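Local coordinates for BH2602 protein (Bacillus halodurans, PDB 3NWZ), which binds coenzyme A and probably hydrolyses acyl-CoA thioesters, as a member of the hotdog-fold thioesterase superfamily, at residues Q53-E58 against E65-I70; T92-M97 against I140-K145; I115-P120 against T153-T158; R127-I132 against K145-Q150. All blocks are in the same frame, centred on the assembly; numbering follows the deposited sequence.

Contact 1 (Q53-E58 against E65-I70); sequences QIESQE and EVRLPI
R67 lies across E55 on one face of an antiparallel beta hairpin, the edge hairpin of the hotdog sheet in this chain. The backbones join through two hydrogen-bonded pairs, E55 with R67 and Q57 with E65, and between them S56 and V66 make a non-hydrogen-bonded pair. The polar residues E55, Q57, E65 and R67 share the face turned away from the central helix. R67 has the length to span both strands: CG sits between its backbone N and carbonyl carbon (chi1 68°), and the chain then bends at chi3. NH1 comes 3.4 Å from E55 CB and forms a long salt bridge to E55 OE1 at 3.7 Å, the carboxylate turned 52° from the guanidinium plane. The Q57 carboxamide stands at the guanidinium edge with its plane nearly perpendicular to it (84°). E55, E65 and R67 thus make a charged network suited to a partly solvated surface.

The opposite face is largely apolar and is covered by helix 83-100, whose L89 and A93 pack on V66. Branched I54 fits between two strand residues, with CB 3.9 Å from V66 CG1 and CG2 4.1 Å from L68 CD1. S56, whose small side chain adds little bulk here, sets CB near V66 CG2, and its OG makes a weak hydrogen bond to Q96. Where the strands part, P69 lays its ring beside Q53, CD 3.7 Å from Q53 O. Back on the charged face, R67 NH2 donates to E65 OE2 at 2.6 Å, near the guanidinium plane and on the oxygen's anti lone pair.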
loop_
_atom_site.group_PDB
_atom_site.type_symbol
_atom_site.label_atom_id
_atom_site.label_comp_id
_atom_site.label_asym_id
_atom_site.label_seq_id
_atom_site.Cartn_x
_atom_site.Cartn_y
_atom_site.Cartn_z
ATOM N N GLN A 53 -11.774 17.962 16.132
ATOM C CA GLN A 53 -11.513 19.377 15.858
ATOM C C GLN A 53 -10.630 19.704 14.630
ATOM O O GLN A 53 -9.897 20.689 14.645
ATOM C CB GLN A 53 -10.884 20.028 17.100
ATOM C CG GLN A 53 -11.453 19.572 18.436
ATOM C CD GLN A 53 -10.377 19.436 19.516
ATOM O OE1 GLN A 53 -9.625 20.378 19.785
ATOM N NE2 GLN A 53 -10.303 18.261 20.137
ATOM N N ILE A 54 -10.694 18.918 13.563
ATOM C CA ILE A 54 -9.852 19.210 12.399
ATOM C C ILE A 54 -10.102 20.580 11.743
ATOM O O ILE A 54 -11.228 21.077 11.723
ATOM C CB ILE A 54 -9.985 18.117 11.303
ATOM C CG1 ILE A 54 -11.433 18.004 10.826
ATOM C CG2 ILE A 54 -9.537 16.785 11.848
ATOM C CD1 ILE A 54 -11.604 17.119 9.616
ATOM N N GLU A 55 -9.033 21.191 11.230
ATOM C CA GLU A 55 -9.119 22.479 10.507
ATOM C C GLU A 55 -8.566 22.236 9.099
ATOM O O GLU A 55 -7.382 21.951 8.938
ATOM C CB GLU A 55 -8.287 23.563 11.197
ATOM C CG GLU A 55 -8.981 24.229 12.364
ATOM C CD GLU A 55 -8.002 24.816 13.359
ATOM O OE1 GLU A 55 -7.069 25.529 12.928
ATOM O OE2 GLU A 55 -8.171 24.563 14.571
ATOM N N SER A 56 -9.412 22.360 8.086
ATOM C CA SER A 56 -8.977 22.102 6.730
ATOM C C SER A 56 -8.999 23.262 5.760
ATOM O O SER A 56 -9.881 24.130 5.809
ATOM C CB SER A 56 -9.778 20.929 6.147
ATOM O OG SER A 56 -11.163 21.117 6.344
ATOM N N GLN A 57 -8.012 23.265 4.860
ATOM C CA GLN A 57 -7.901 24.336 3.869
ATOM C C GLN A 57 -6.899 24.106 2.768
ATOM O O GLN A 57 -5.889 23.432 2.939
ATOM C CB GLN A 57 -7.586 25.680 4.542
ATOM C CG GLN A 57 -6.703 25.569 5.760
ATOM C CD GLN A 57 -6.406 26.906 6.406
ATOM O OE1 GLN A 57 -7.306 27.698 6.695
ATOM N NE2 GLN A 57 -5.130 27.154 6.655
ATOM N N GLU A 58 -7.200 24.702 1.625
ATOM C CA GLU A 58 -6.357 24.601 0.451
ATOM C C GLU A 58 -5.191 25.560 0.611
ATOM O O GLU A 58 -5.332 26.617 1.225
ATOM C CB GLU A 58 -7.182 24.962 -0.777
ATOM C CG GLU A 58 -6.460 24.864 -2.084
ATOM C CD GLU A 58 -7.430 24.863 -3.241
ATOM O OE1 GLU A 58 -8.224 23.901 -3.334
ATOM O OE2 GLU A 58 -7.408 25.817 -4.050
ATOM N N GLU A 65 -4.624 20.817 2.912
ATOM C CA GLU A 65 -4.155 20.684 4.272
ATOM C C GLU A 65 -5.218 20.445 5.351
ATOM O O GLU A 65 -6.276 21.087 5.384
ATOM C CB GLU A 65 -3.341 21.942 4.579
ATOM C CG GLU A 65 -2.510 21.950 5.837
ATOM C CD GLU A 65 -1.570 23.152 5.855
ATOM O OE1 GLU A 65 -0.642 23.195 5.015
ATOM O OE2 GLU A 65 -1.764 24.062 6.694
ATOM N N VAL A 66 -4.909 19.498 6.232
ATOM C CA VAL A 66 -5.776 19.154 7.348
ATOM C C VAL A 66 -4.918 19.016 8.592
ATOM O O VAL A 66 -4.037 18.154 8.643
ATOM C CB VAL A 66 -6.490 17.787 7.181
ATOM C CG1 VAL A 66 -7.410 17.573 8.359
ATOM C CG2 VAL A 66 -7.267 17.713 5.901
ATOM N N ARG A 67 -5.154 19.867 9.585
ATOM C CA ARG A 67 -4.412 19.740 10.829
ATOM C C ARG A 67 -5.342 19.222 11.926
ATOM O O ARG A 67 -6.556 19.438 11.905
ATOM C CB ARG A 67 -3.726 21.061 11.226
ATOM C CG ARG A 67 -4.611 22.207 11.637
ATOM C CD ARG A 67 -3.790 23.490 11.656
ATOM N NE ARG A 67 -3.399 23.884 10.302
ATOM C CZ ARG A 67 -4.221 24.442 9.414
ATOM N NH1 ARG A 67 -5.489 24.687 9.729
ATOM N NH2 ARG A 67 -3.776 24.749 8.205
ATOM N N LEU A 68 -4.760 18.509 12.873
ATOM C CA LEU A 68 -5.510 17.915 13.959
ATOM C C LEU A 68 -4.785 18.108 15.266
ATOM O O LEU A 68 -3.633 17.724 15.401
ATOM C CB LEU A 68 -5.686 16.428 13.674
ATOM C CG LEU A 68 -6.282 15.466 14.692
ATOM C CD1 LEU A 68 -7.016 14.362 13.943
ATOM C CD2 LEU A 68 -5.184 14.886 15.559
ATOM N N PRO A 69 -5.452 18.729 16.242
ATOM C CA PRO A 69 -4.865 18.971 17.557
ATOM C C PRO A 69 -4.515 17.639 18.202
ATOM O O PRO A 69 -5.288 16.673 18.090
ATOM C CB PRO A 69 -5.996 19.672 18.318
ATOM C CG PRO A 69 -6.777 20.358 17.262
ATOM C CD PRO A 69 -6.790 19.342 16.141
ATOM N N ILE A 70 -3.360 17.570 18.865
ATOM C CA ILE A 70 -2.988 16.343 19.558
ATOM C C ILE A 70 -3.366 16.455 21.041
ATOM O O ILE A 70 -2.959 17.386 21.743
ATOM C CB ILE A 70 -1.476 16.028 19.467
ATOM C CG1 ILE A 70 -1.056 15.892 17.997
ATOM C CG2 ILE A 70 -1.175 14.695 20.262
ATOM C CD1 ILE A 70 0.405 15.571 17.804
#

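Contact 2 (T92-M97 against I140-K145); sequences TAMGQM and IVVEGK
M94, a selenomethionine, meets V142 through its first three torsions: CG stands anti to the carbonyl carbon (chi1 -50°), SE continues the chain in extended fashion, and a bend at chi3 (113°) swings CE toward the strand. V142 answers with both methyls of its fork, because CG2 is anti to its backbone N and CG1 lies between N and the carbonyl carbon. M94 CB rests 3.6 Å from V142 CG1 and 4.0 Å from V142 CG2, while M94 CE comes 3.9 Å from V142 CG1 and passes on to the backbone beyond.

There CE lies against E143 CA and G144 N, the latter at 3.3 Å. Glycine suits this place, since any side chain at G144 would point toward the helix, where the methyl already lies. A long, unbranched residue on the helix can thus reach a strand whose axis is 8.5 Å away. M97, also selenomethionine, adds a lighter touch, its CG 4.3 Å from V142 CG2, before its chain leads off.

In the hotdog fold this is the sausage meeting the bun: helix 83-100 lies on the concave face of the antiparallel sheet. V142 is about 8 Å, side chain to side chain, from the CoA-binding H134. On the flanking strands, F161 of strand 153-163 packs on M94 and V142, A130 of strand 125-135 on M94, and I132 of that same strand on M97.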
loop_
_atom_site.group_PDB
_atom_site.type_symbol
_atom_site.label_atom_id
_atom_site.label_comp_id
_atom_site.label_asym_id
_atom_site.label_seq_id
_atom_site.Cartn_x
_atom_site.Cartn_y
_atom_site.Cartn_z
ATOM N N THR A 92 -8.539 11.812 5.114
ATOM C CA THR A 92 -9.390 12.990 5.126
ATOM C C THR A 92 -8.814 14.070 4.217
ATOM O O THR A 92 -9.537 14.676 3.424
ATOM C CB THR A 92 -9.563 13.524 6.559
ATOM O OG1 THR A 92 -10.074 12.477 7.389
ATOM C CG2 THR A 92 -10.561 14.618 6.592
ATOM N N ALA A 93 -7.509 14.298 4.327
ATOM C CA ALA A 93 -6.837 15.288 3.492
ATOM C C ALA A 93 -7.004 14.897 2.012
ATOM O O ALA A 93 -7.524 15.678 1.201
ATOM C CB ALA A 93 -5.350 15.361 3.870
HETATM N N MSE A 94 -6.595 13.673 1.673
HETATM C CA MSE A 94 -6.682 13.204 0.303
HETATM C C MSE A 94 -8.093 13.238 -0.253
HETATM O O MSE A 94 -8.301 13.404 -1.477
HETATM C CB MSE A 94 -6.144 11.802 0.215
HETATM C CG MSE A 94 -4.804 11.655 0.856
HETATM SE SE MSE A 94 -4.199 9.843 0.781
HETATM C CE MSE A 94 -2.702 10.075 -0.412
ATOM N N GLY A 95 -9.066 13.082 0.639
ATOM C CA GLY A 95 -10.445 13.109 0.209
ATOM C C GLY A 95 -10.853 14.512 -0.190
ATOM O O GLY A 95 -11.214 14.768 -1.339
ATOM N N GLN A 96 -10.790 15.431 0.765
ATOM C CA GLN A 96 -11.171 16.795 0.484
ATOM C C GLN A 96 -10.437 17.306 -0.752
ATOM O O GLN A 96 -11.021 18.038 -1.553
ATOM C CB GLN A 96 -10.926 17.664 1.712
ATOM C CG GLN A 96 -11.815 17.246 2.895
ATOM C CD GLN A 96 -12.005 18.350 3.921
ATOM O OE1 GLN A 96 -11.055 19.002 4.333
ATOM N NE2 GLN A 96 -13.239 18.551 4.343
HETATM N N MSE A 97 -9.172 16.899 -0.910
HETATM C CA MSE A 97 -8.369 17.247 -2.089
HETATM C C MSE A 97 -9.146 16.779 -3.330
HETATM O O MSE A 97 -9.585 17.586 -4.150
HETATM C CB MSE A 97 -7.015 16.521 -2.036
HETATM C CG MSE A 97 -6.080 16.733 -3.258
HETATM SE SE MSE A 97 -5.216 18.487 -3.367
HETATM C CE MSE A 97 -6.658 19.493 -4.216
ATOM N N ILE A 140 -9.055 8.608 -9.139
ATOM C CA ILE A 140 -8.131 9.705 -8.885
ATOM C C ILE A 140 -7.080 9.261 -7.905
ATOM O O ILE A 140 -7.387 8.900 -6.781
ATOM C CB ILE A 140 -8.843 10.960 -8.320
ATOM C CG1 ILE A 140 -9.657 11.651 -9.416
ATOM C CG2 ILE A 140 -7.816 11.941 -7.780
ATOM C CD1 ILE A 140 -10.449 12.827 -8.921
ATOM N N VAL A 141 -5.831 9.285 -8.362
ATOM C CA VAL A 141 -4.693 8.900 -7.557
ATOM C C VAL A 141 -4.147 10.169 -6.916
ATOM O O VAL A 141 -3.894 11.162 -7.603
ATOM C CB VAL A 141 -3.638 8.248 -8.444
ATOM C CG1 VAL A 141 -2.386 7.909 -7.634
ATOM C CG2 VAL A 141 -4.239 6.994 -9.090
ATOM N N VAL A 142 -3.990 10.124 -5.595
ATOM C CA VAL A 142 -3.507 11.251 -4.822
ATOM C C VAL A 142 -2.402 10.754 -3.897
ATOM O O VAL A 142 -2.246 9.554 -3.712
ATOM C CB VAL A 142 -4.656 11.882 -3.984
ATOM C CG1 VAL A 142 -5.376 10.800 -3.188
ATOM C CG2 VAL A 142 -4.103 12.943 -3.027
ATOM N N GLU A 143 -1.635 11.681 -3.328
ATOM C CA GLU A 143 -0.533 11.332 -2.446
ATOM C C GLU A 143 -0.481 12.329 -1.306
ATOM O O GLU A 143 -0.893 13.471 -1.470
ATOM C CB GLU A 143 0.787 11.381 -3.215
ATOM C CG GLU A 143 1.335 12.810 -3.409
ATOM C CD GLU A 143 2.591 12.847 -4.253
ATOM O OE1 GLU A 143 3.608 12.233 -3.851
ATOM O OE2 GLU A 143 2.556 13.489 -5.324
ATOM N N GLY A 144 0.040 11.912 -0.158
ATOM C CA GLY A 144 0.116 12.831 0.968
ATOM C C GLY A 144 1.145 12.516 2.047
ATOM O O GLY A 144 1.745 11.453 2.064
ATOM N N LYS A 145 1.345 13.461 2.954
ATOM C CA LYS A 145 2.283 13.312 4.050
ATOM C C LYS A 145 1.698 13.917 5.311
ATOM O O LYS A 145 0.874 14.842 5.259
ATOM C CB LYS A 145 3.609 14.006 3.737
ATOM C CG LYS A 145 4.537 13.179 2.878
ATOM C CD LYS A 145 5.854 13.903 2.633
ATOM C CE LYS A 145 6.802 13.044 1.812
ATOM N NZ LYS A 145 6.207 12.709 0.483
#

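Contact 3 (I115-P120 against T153-T158); sequences IHYVKP and TVAMGT
I115, H116 and Y117 run antiparallel to G157, M156 and A155, the short strand axes 161° apart, with H116 and M156 as the hydrogen-bonded pair. H116 N donates to M156 O at 2.6 Å, and M156 N returns a bond to H116 O. Beyond the strand, V118 N and K119 N both reach V154 O, at 3.0 and 3.1 Å, from the same face of its carbonyl plane.

I115 and Y117 project to the helix side together with A155, whose small CB fits 4.2 Å from I115 CG2 and 4.4 Å from Y117 CD1. Y117 ends in a hydroxyl bonded to G83 O, which fixes the far end of the ring. G157 lies opposite I115 with the two CA atoms 3.9 Å apart, a closeness that a residue without a side chain suits. On this hotdog sheet V154 and A155 both face V146, forming a classic beta bulge beside the point where strand 108-117 gives way to loop.

K119 folds back on itself at chi3 and chi4 (-68° and -63°), which carries NZ to T153 O at 3.0 Å. An alanine here would keep CB but probably leave T153 O without its ammonium partner and the loop less firmly tied to the strand. I115 and H116 also pair with a strand of the third subunit, extending the sheet, while Y117 O accepts from R139 of the second subunit, a residue that binds CoA.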
loop_
_atom_site.group_PDB
_atom_site.type_symbol
_atom_site.label_atom_id
_atom_site.label_comp_id
_atom_site.label_asym_id
_atom_site.label_seq_id
_atom_site.Cartn_x
_atom_site.Cartn_y
_atom_site.Cartn_z
ATOM N N ILE A 115 -0.011 3.458 3.417
ATOM C CA ILE A 115 0.661 4.328 4.360
ATOM C C ILE A 115 1.943 3.680 4.897
ATOM O O ILE A 115 2.011 2.471 5.101
ATOM C CB ILE A 115 -0.289 4.660 5.524
ATOM C CG1 ILE A 115 -1.717 4.815 5.000
ATOM C CG2 ILE A 115 0.122 5.973 6.179
ATOM C CD1 ILE A 115 -2.785 4.862 6.083
ATOM N N HIS A 116 2.962 4.508 5.091
ATOM C CA HIS A 116 4.249 4.070 5.605
ATOM C C HIS A 116 4.475 4.915 6.836
ATOM O O HIS A 116 4.500 6.139 6.753
ATOM C CB HIS A 116 5.353 4.313 4.560
ATOM C CG HIS A 116 5.218 3.451 3.347
ATOM N ND1 HIS A 116 6.064 2.398 3.087
ATOM C CD2 HIS A 116 4.272 3.418 2.379
ATOM C CE1 HIS A 116 5.644 1.748 2.016
ATOM N NE2 HIS A 116 4.556 2.347 1.567
ATOM N N TYR A 117 4.590 4.268 7.983
ATOM C CA TYR A 117 4.795 4.986 9.225
ATOM C C TYR A 117 6.270 5.256 9.370
ATOM O O TYR A 117 7.091 4.371 9.172
ATOM C CB TYR A 117 4.266 4.163 10.389
ATOM C CG TYR A 117 2.765 4.112 10.389
ATOM C CD1 TYR A 117 2.013 5.139 10.964
ATOM C CD2 TYR A 117 2.092 3.070 9.754
ATOM C CE1 TYR A 117 0.613 5.135 10.902
ATOM C CE2 TYR A 117 0.704 3.056 9.686
ATOM C CZ TYR A 117 -0.028 4.092 10.259
ATOM O OH TYR A 117 -1.394 4.076 10.163
ATOM N N VAL A 118 6.598 6.487 9.738
ATOM C CA VAL A 118 7.983 6.900 9.837
ATOM C C VAL A 118 8.398 7.283 11.243
ATOM O O VAL A 118 9.281 6.657 11.824
ATOM C CB VAL A 118 8.218 8.081 8.869
ATOM C CG1 VAL A 118 9.579 8.696 9.106
ATOM C CG2 VAL A 118 8.056 7.599 7.432
ATOM N N LYS A 119 7.768 8.323 11.778
ATOM C CA LYS A 119 8.069 8.804 13.115
ATOM C C LYS A 119 6.793 8.898 13.941
ATOM O O LYS A 119 5.706 9.139 13.404
ATOM C CB LYS A 119 8.744 10.181 13.058
ATOM C CG LYS A 119 10.214 10.149 12.658
ATOM C CD LYS A 119 10.851 11.539 12.683
ATOM C CE LYS A 119 10.283 12.430 11.589
ATOM N NZ LYS A 119 10.592 11.903 10.232
ATOM N N PRO A 120 6.911 8.707 15.262
ATOM C CA PRO A 120 5.775 8.770 16.181
ATOM C C PRO A 120 5.087 10.116 16.074
ATOM O O PRO A 120 5.750 11.153 16.172
ATOM C CB PRO A 120 6.427 8.604 17.548
ATOM C CG PRO A 120 7.638 7.766 17.242
ATOM C CD PRO A 120 8.156 8.417 15.993
ATOM N N THR A 153 8.381 14.281 9.507
ATOM C CA THR A 153 7.396 13.463 8.800
ATOM C C THR A 153 6.926 12.256 9.623
ATOM O O THR A 153 7.664 11.284 9.799
ATOM C CB THR A 153 7.949 12.948 7.433
ATOM O OG1 THR A 153 8.187 14.056 6.545
ATOM C CG2 THR A 153 6.947 11.989 6.781
ATOM N N VAL A 154 5.695 12.333 10.124
ATOM C CA VAL A 154 5.099 11.261 10.907
ATOM C C VAL A 154 4.788 10.082 9.998
ATOM O O VAL A 154 5.029 8.926 10.354
ATOM C CB VAL A 154 3.787 11.729 11.576
ATOM C CG1 VAL A 154 3.095 10.556 12.289
ATOM C CG2 VAL A 154 4.083 12.857 12.539
ATOM N N ALA A 155 4.254 10.370 8.819
ATOM C CA ALA A 155 3.936 9.302 7.887
ATOM C C ALA A 155 3.781 9.781 6.465
ATOM O O ALA A 155 3.533 10.952 6.200
ATOM C CB ALA A 155 2.675 8.591 8.321
HETATM N N MSE A 156 3.912 8.838 5.542
HETATM C CA MSE A 156 3.789 9.118 4.117
HETATM C C MSE A 156 2.892 8.005 3.541
HETATM O O MSE A 156 2.915 6.880 4.051
HETATM C CB MSE A 156 5.194 9.091 3.521
HETATM C CG MSE A 156 5.352 9.740 2.182
HETATM SE SE MSE A 156 5.245 8.471 0.759
HETATM C CE MSE A 156 3.936 9.436 -0.318
ATOM N N GLY A 157 2.085 8.328 2.526
ATOM C CA GLY A 157 1.217 7.340 1.905
ATOM C C GLY A 157 0.513 7.780 0.617
ATOM O O GLY A 157 0.530 8.950 0.254
ATOM N N THR A 158 -0.106 6.832 -0.086
ATOM C CA THR A 158 -0.835 7.141 -1.313
ATOM C C THR A 158 -2.267 6.612 -1.192
ATOM O O THR A 158 -2.568 5.762 -0.352
ATOM C CB THR A 158 -0.151 6.506 -2.582
ATOM O OG1 THR A 158 -0.119 5.077 -2.449
ATOM C CG2 THR A 158 1.326 7.010 -2.729
#

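Contact 4 (R127-I132 against K145-Q150); sequences RAVASI and KVYTDQ
A128 and V146 form the close-packed side of this contact, A128 CB lying 4.0 Å from V146 CG2. They are a non-hydrogen-bonded antiparallel pair, and helix 83-100 covers them, L89 on A128 and L90 on V146; a small methyl and a branched side chain suit this buried layer. The backbone is gripped on both flanks: V129 and K145 exchange bonds in both directions, V129 N to K145 O at 2.6 Å, and R127 and Y147 do the same.

The other face is more open. R127 extends with CG anti to its backbone N, bends at chi3 and brings its guanidinium beside the Y147 ring, the two planes 38° apart. R127 NH2 is 3.4 Å from Y147 CD1, which lies over one guanidinium face, while NH2 stands oblique to the ring. V129 CG2 meets that ring at its edge, in plane, 4.0 Å from CE1.

The two strands are the arms of a beta hairpin in the middle of the hotdog sheet. Y147 suits a partly exposed place, since its ring offers an edge to apolar V129 and flat carbon surface beside the arginine. An alanine here would probably leave the R127 guanidinium freer to turn and take away the ring edge that V129 CG2 packs against.

K145 begins on this face but leads away, its NZ forming a salt bridge with E143 of the second subunit. Past Y147 the partners separate: T148 OG1 accepts from Q150 N at 3.2 Å in an ST turn, and the Q150 side chain is poorly ordered.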
loop_
_atom_site.group_PDB
_atom_site.type_symbol
_atom_site.label_atom_id
_atom_site.label_comp_id
_atom_site.label_asym_id
_atom_site.label_seq_id
_atom_site.Cartn_x
_atom_site.Cartn_y
_atom_site.Cartn_z
ATOM N N ARG A 127 -0.224 17.591 10.840
ATOM C CA ARG A 127 -0.554 18.356 9.651
ATOM C C ARG A 127 -0.439 17.472 8.433
ATOM O O ARG A 127 0.661 17.216 7.968
ATOM C CB ARG A 127 0.397 19.567 9.521
ATOM C CG ARG A 127 -0.210 20.736 8.768
ATOM C CD ARG A 127 0.832 21.825 8.496
ATOM N NE ARG A 127 1.717 21.503 7.377
ATOM C CZ ARG A 127 3.045 21.532 7.441
ATOM N NH1 ARG A 127 3.648 21.863 8.574
ATOM N NH2 ARG A 127 3.772 21.229 6.372
ATOM N N ALA A 128 -1.557 16.982 7.918
ATOM C CA ALA A 128 -1.482 16.138 6.740
ATOM C C ALA A 128 -1.588 16.995 5.464
ATOM O O ALA A 128 -2.425 17.893 5.368
ATOM C CB ALA A 128 -2.599 15.053 6.776
ATOM N N VAL A 129 -0.736 16.711 4.482
ATOM C CA VAL A 129 -0.763 17.466 3.215
ATOM C C VAL A 129 -0.885 16.540 2.025
ATOM O O VAL A 129 -0.040 15.668 1.828
ATOM C CB VAL A 129 0.523 18.333 3.029
ATOM C CG1 VAL A 129 0.377 19.224 1.763
ATOM C CG2 VAL A 129 0.761 19.155 4.280
ATOM N N ALA A 130 -1.919 16.754 1.222
ATOM C CA ALA A 130 -2.181 15.911 0.064
ATOM C C ALA A 130 -2.087 16.647 -1.276
ATOM O O ALA A 130 -2.377 17.843 -1.354
ATOM C CB ALA A 130 -3.604 15.264 0.217
ATOM N N SER A 131 -1.700 15.910 -2.322
ATOM C CA SER A 131 -1.604 16.443 -3.691
ATOM C C SER A 131 -2.009 15.400 -4.757
ATOM O O SER A 131 -1.681 14.224 -4.662
ATOM C CB SER A 131 -0.182 16.973 -3.997
ATOM O OG SER A 131 0.770 15.943 -4.168
ATOM N N ILE A 132 -2.739 15.843 -5.769
ATOM C CA ILE A 132 -3.161 14.949 -6.829
ATOM C C ILE A 132 -1.945 14.473 -7.636
ATOM O O ILE A 132 -1.036 15.264 -7.965
ATOM C CB ILE A 132 -4.150 15.641 -7.762
ATOM C CG1 ILE A 132 -5.380 16.084 -6.970
ATOM C CG2 ILE A 132 -4.533 14.704 -8.899
ATOM C CD1 ILE A 132 -6.451 16.682 -7.816
ATOM N N LYS A 145 1.345 13.461 2.954
ATOM C CA LYS A 145 2.283 13.312 4.050
ATOM C C LYS A 145 1.698 13.917 5.311
ATOM O O LYS A 145 0.874 14.842 5.259
ATOM C CB LYS A 145 3.609 14.006 3.737
ATOM C CG LYS A 145 4.537 13.179 2.878
ATOM C CD LYS A 145 5.854 13.903 2.633
ATOM C CE LYS A 145 6.802 13.044 1.812
ATOM N NZ LYS A 145 6.207 12.709 0.483
ATOM N N VAL A 146 2.115 13.370 6.445
ATOM C CA VAL A 146 1.670 13.851 7.737
ATOM C C VAL A 146 2.918 14.380 8.456
ATOM O O VAL A 146 3.945 13.712 8.495
ATOM C CB VAL A 146 1.010 12.706 8.565
ATOM C CG1 VAL A 146 0.539 13.236 9.893
ATOM C CG2 VAL A 146 -0.159 12.114 7.803
ATOM N N TYR A 147 2.808 15.583 9.021
ATOM C CA TYR A 147 3.917 16.236 9.729
ATOM C C TYR A 147 3.609 16.621 11.177
ATOM O O TYR A 147 2.458 16.899 11.535
ATOM C CB TYR A 147 4.330 17.515 8.979
ATOM C CG TYR A 147 4.716 17.299 7.532
ATOM C CD1 TYR A 147 3.955 17.830 6.500
ATOM C CD2 TYR A 147 5.851 16.577 7.203
ATOM C CE1 TYR A 147 4.322 17.645 5.169
ATOM C CE2 TYR A 147 6.222 16.387 5.885
ATOM C CZ TYR A 147 5.460 16.921 4.872
ATOM O OH TYR A 147 5.851 16.729 3.564
ATOM N N THR A 148 4.644 16.656 12.008
ATOM C CA THR A 148 4.465 17.048 13.407
ATOM C C THR A 148 4.516 18.558 13.365
ATOM O O THR A 148 4.687 19.130 12.283
ATOM C CB THR A 148 5.617 16.567 14.272
ATOM O OG1 THR A 148 6.846 17.100 13.760
ATOM C CG2 THR A 148 5.678 15.069 14.279
ATOM N N ASP A 149 4.387 19.217 14.513
ATOM C CA ASP A 149 4.463 20.684 14.512
ATOM C C ASP A 149 5.908 21.176 14.368
ATOM O O ASP A 149 6.188 22.366 14.522
ATOM C CB ASP A 149 3.848 21.278 15.783
ATOM C CG ASP A 149 4.244 20.530 17.026
ATOM O OD1 ASP A 149 5.284 19.840 17.017
ATOM O OD2 ASP A 149 3.512 20.641 18.023
ATOM N N GLN A 150 6.821 20.255 14.076
ATOM C CA GLN A 150 8.222 20.602 13.892
ATOM C C GLN A 150 8.563 20.516 12.415
ATOM O O GLN A 150 9.500 21.152 11.948
ATOM C CB GLN A 150 9.120 19.645 14.679
ATOM C CG GLN A 150 8.929 19.740 16.180
ATOM C CD GLN A 150 9.110 21.157 16.695
ATOM O OE1 GLN A 150 10.230 21.648 16.812
ATOM N NE2 GLN A 150 8.003 21.827 16.986
#

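From the N terminus, contact 1 comes first and closes a short loop, the hairpin of strands 55-58 and 64-69, before any other opens. Contact 2 opens next, on helix 83-100, and brings strand 139-147 back to it over 42 intervening residues. Contact 3 starts within that span and closes beyond it, so the two cross. Contact 4 crosses contact 2 as well, sharing K145, but lies wholly within the span of contact 3. Contacts 1, 4 and 3 join strands in order across one sheet, V66 O bonding to A128 N and V154 N to V146 O between them, while contact 2 fastens the helix to that sheet.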